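Local coordinates for protein glucosamine kinase (Streptacidiphilus jiangxiensis, PDB 6HWJ) that catalyses the magnesium- and ATP-dependent phosphorylation of D-glucosamine to D-glucosamine 6-phosphate and acts more weakly on glucose, at residues 298-302 and 303-307. Sequence-based numbering, arbitrary orientation.
Sequences HGDFH and VGQIL. With MG (magnesium ion), chain C.
The carboxamide of Gln305 is held through both of its polar atoms: its NE2 donates to the backbone O of Asp300 (2.9 Å, N-H...O 157°), in the carbonyl plane and almost in the plane of the amide, while OE1 coordinates the magnesium ion at 2.1 Å. Three waters and Asp317 also bind this metal, and one of the waters donates a hydrogen bond to Gly304 O. The backbone closes the turn around the same residue, since Gln305 N bonds to His302 O (2.9 Å). Gln305 CG lies over the centre of the His302 ring, 3.7 Å from its centroid, in a CH-pi contact; the bend at chi2 (-70°) then turns the amide alongside the ring, the two planes 22° apart. On its edge the imidazole receives a weak hydrogen bond at ND1 from Gly304 N.

On the other flank, His298 ND1 accepts Asp300 N in its ring plane at 3.1 Å, and NE2 is bonded to Val316 O, which fixes the rotation of the ring; CE1 approaches Gln305 CG. Farther in, Phe301 CE1 meets Ile306 CD1 at 3.9 Å, and both side chains pack on helix 212-234.

The HGDFHVGQ sequence resembles the HGDxxxxN catalytic-loop motif of aminoglycoside phosphotransferase-like kinases, with Gln305 in the place usually taken by asparagine. Metal binding through OE1 would probably polarise the amide and strengthen its N-H donation, thereby coupling the magnesium ligand to the backbone of Asp300, a residue that binds D-glucosamine.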
ATOM      1  N   HIS A 298      -2.587  -4.633   5.519  1.00 24.91           N
ATOM      2  CA  HIS A 298      -2.244  -3.904   4.300  1.00 25.06           C
ATOM      3  C   HIS A 298      -1.961  -2.442   4.620  1.00 26.49           C
ATOM      4  O   HIS A 298      -0.904  -1.902   4.257  1.00 27.39           O
ATOM      5  CB  HIS A 298      -3.379  -4.019   3.264  1.00 22.96           C
ATOM      6  CG  HIS A 298      -3.073  -3.356   1.958  1.00 24.65           C
ATOM      7  ND1 HIS A 298      -3.086  -1.983   1.796  1.00 24.24           N
ATOM      8  CD2 HIS A 298      -2.715  -3.878   0.748  1.00 24.32           C
ATOM      9  CE1 HIS A 298      -2.751  -1.686   0.546  1.00 28.39           C
ATOM     10  NE2 HIS A 298      -2.520  -2.816  -0.110  1.00 26.42           N
ATOM     11  N   GLY A 299      -2.908  -1.771   5.280  1.00 27.62           N
ATOM     12  CA  GLY A 299      -2.665  -0.459   5.847  1.00 31.11           C
ATOM     13  C   GLY A 299      -2.990   0.711   4.944  1.00 30.57           C
ATOM     14  O   GLY A 299      -2.955   1.855   5.409  1.00 35.45           O
ATOM     15  N   ASP A 300      -3.299   0.462   3.682  1.00 27.86           N
ATOM     16  CA  ASP A 300      -3.691   1.527   2.755  1.00 27.45           C
ATOM     17  C   ASP A 300      -4.645   0.904   1.744  1.00 26.27           C
ATOM     18  O   ASP A 300      -4.441   0.969   0.528  1.00 24.44           O
ATOM     19  CB  ASP A 300      -2.465   2.157   2.099  1.00 30.77           C
ATOM     20  CG  ASP A 300      -2.814   3.356   1.229  1.00 32.23           C
ATOM     21  OD1 ASP A 300      -3.820   4.026   1.511  1.00 32.38           O
ATOM     22  OD2 ASP A 300      -2.073   3.605   0.255  1.00 32.95           O
ATOM     23  N   PHE A 301      -5.690   0.260   2.260  1.00 28.04           N
ATOM     24  CA  PHE A 301      -6.479  -0.724   1.521  1.00 26.15           C
ATOM     25  C   PHE A 301      -7.716  -0.052   0.959  1.00 26.37           C
ATOM     26  O   PHE A 301      -8.518   0.514   1.714  1.00 24.40           O
ATOM     27  CB  PHE A 301      -6.834  -1.882   2.460  1.00 27.35           C
ATOM     28  CG  PHE A 301      -7.276  -3.135   1.763  1.00 28.00           C
ATOM     29  CD1 PHE A 301      -6.473  -3.751   0.819  1.00 25.50           C
ATOM     30  CD2 PHE A 301      -8.477  -3.721   2.089  1.00 28.48           C
ATOM     31  CE1 PHE A 301      -6.883  -4.905   0.198  1.00 26.29           C
ATOM     32  CE2 PHE A 301      -8.889  -4.883   1.456  1.00 28.29           C
ATOM     33  CZ  PHE A 301      -8.078  -5.474   0.515  1.00 25.86           C
ATOM     34  N   HIS A 302      -7.874  -0.122  -0.361  1.00 24.22           N
ATOM     35  CA  HIS A 302      -9.018   0.463  -1.054  1.00 24.42           C
ATOM     36  C   HIS A 302      -9.025  -0.107  -2.465  1.00 25.52           C
ATOM     37  O   HIS A 302      -8.096  -0.820  -2.870  1.00 23.55           O
ATOM     38  CB  HIS A 302      -8.950   1.996  -1.049  1.00 24.24           C
ATOM     39  CG  HIS A 302      -7.708   2.552  -1.666  1.00 24.52           C
ATOM     40  ND1 HIS A 302      -7.541   2.664  -3.023  1.00 27.28           N
ATOM     41  CD2 HIS A 302      -6.572   3.044  -1.107  1.00 26.63           C
ATOM     42  CE1 HIS A 302      -6.355   3.197  -3.280  1.00 27.68           C
ATOM     43  NE2 HIS A 302      -5.744   3.433  -2.131  1.00 25.04           N
ATOM     44  N   VAL A 303     -10.080   0.214  -3.222  1.00 26.56           N
ATOM     45  CA  VAL A 303     -10.266  -0.460  -4.512  1.00 25.41           C
ATOM     46  C   VAL A 303      -9.145  -0.123  -5.471  1.00 27.41           C
ATOM     47  O   VAL A 303      -8.885  -0.869  -6.412  1.00 25.98           O
ATOM     48  CB  VAL A 303     -11.631  -0.112  -5.156  1.00 32.76           C
ATOM     49  CG1 VAL A 303     -12.761  -0.482  -4.239  1.00 35.68           C
ATOM     50  CG2 VAL A 303     -11.675   1.364  -5.561  1.00 33.75           C
ATOM     51  N   GLY A 304      -8.492   1.028  -5.293  1.00 28.95           N
ATOM     52  CA  GLY A 304      -7.361   1.378  -6.143  1.00 29.93           C
ATOM     53  C   GLY A 304      -6.158   0.481  -5.973  1.00 26.35           C
ATOM     54  O   GLY A 304      -5.240   0.564  -6.791  1.00 28.25           O
ATOM     55  N   GLN A 305      -6.123  -0.338  -4.920  1.00 24.76           N
ATOM     56  CA  GLN A 305      -5.020  -1.255  -4.679  1.00 23.30           C
ATOM     57  C   GLN A 305      -5.329  -2.651  -5.210  1.00 24.21           C
ATOM     58  O   GLN A 305      -4.557  -3.580  -4.968  1.00 24.72           O
ATOM     59  CB  GLN A 305      -4.705  -1.355  -3.189  1.00 22.03           C
ATOM     60  CG  GLN A 305      -4.599  -0.021  -2.446  1.00 24.13           C
ATOM     61  CD  GLN A 305      -3.374   0.774  -2.832  1.00 26.86           C
ATOM     62  OE1 GLN A 305      -2.901   0.715  -3.978  1.00 31.18           O
ATOM     63  NE2 GLN A 305      -2.829   1.527  -1.863  1.00 26.51           N
ATOM     64  N   ILE A 306      -6.462  -2.826  -5.888  1.00 24.35           N
ATOM     65  CA  ILE A 306      -6.871  -4.138  -6.397  1.00 23.71           C
ATOM     66  C   ILE A 306      -6.855  -4.095  -7.916  1.00 25.06           C
ATOM     67  O   ILE A 306      -7.637  -3.358  -8.536  1.00 28.27           O
ATOM     68  CB  ILE A 306      -8.262  -4.554  -5.885  1.00 24.08           C
ATOM     69  CG1 ILE A 306      -8.350  -4.432  -4.355  1.00 25.54           C
ATOM     70  CG2 ILE A 306      -8.561  -5.990  -6.340  1.00 28.18           C
ATOM     71  CD1 ILE A 306      -7.490  -5.418  -3.579  1.00 26.42           C
ATOM     72  N   LEU A 307      -5.987  -4.904  -8.512  1.00 22.85           N
ATOM     73  CA  LEU A 307      -5.978  -5.112  -9.948  1.00 26.54           C
ATOM     74  C   LEU A 307      -6.928  -6.252 -10.309  1.00 28.33           C
ATOM     75  O   LEU A 307      -7.035  -7.232  -9.570  1.00 31.56           O
ATOM     76  CB  LEU A 307      -4.571  -5.439 -10.420  1.00 29.66           C
ATOM     77  CG  LEU A 307      -3.502  -4.442  -9.961  1.00 30.36           C
ATOM     78  CD1 LEU A 307      -2.116  -4.930 -10.373  1.00 32.53           C
ATOM     79  CD2 LEU A 307      -3.765  -3.061 -10.506  1.00 30.19           C
TER
HETATM   80 MG    MG C 501      -1.598   2.112  -4.804  1.00 37.98          MG
HETATM   81  O   HOH W   1      -3.233   2.491  -6.243  1.00 44.11           O
HETATM   82  O   HOH W   2      -1.112   0.717  -6.214  1.00 40.28           O
HETATM   83  O   HOH W   3      -0.452   3.289  -6.224  1.00 38.41           O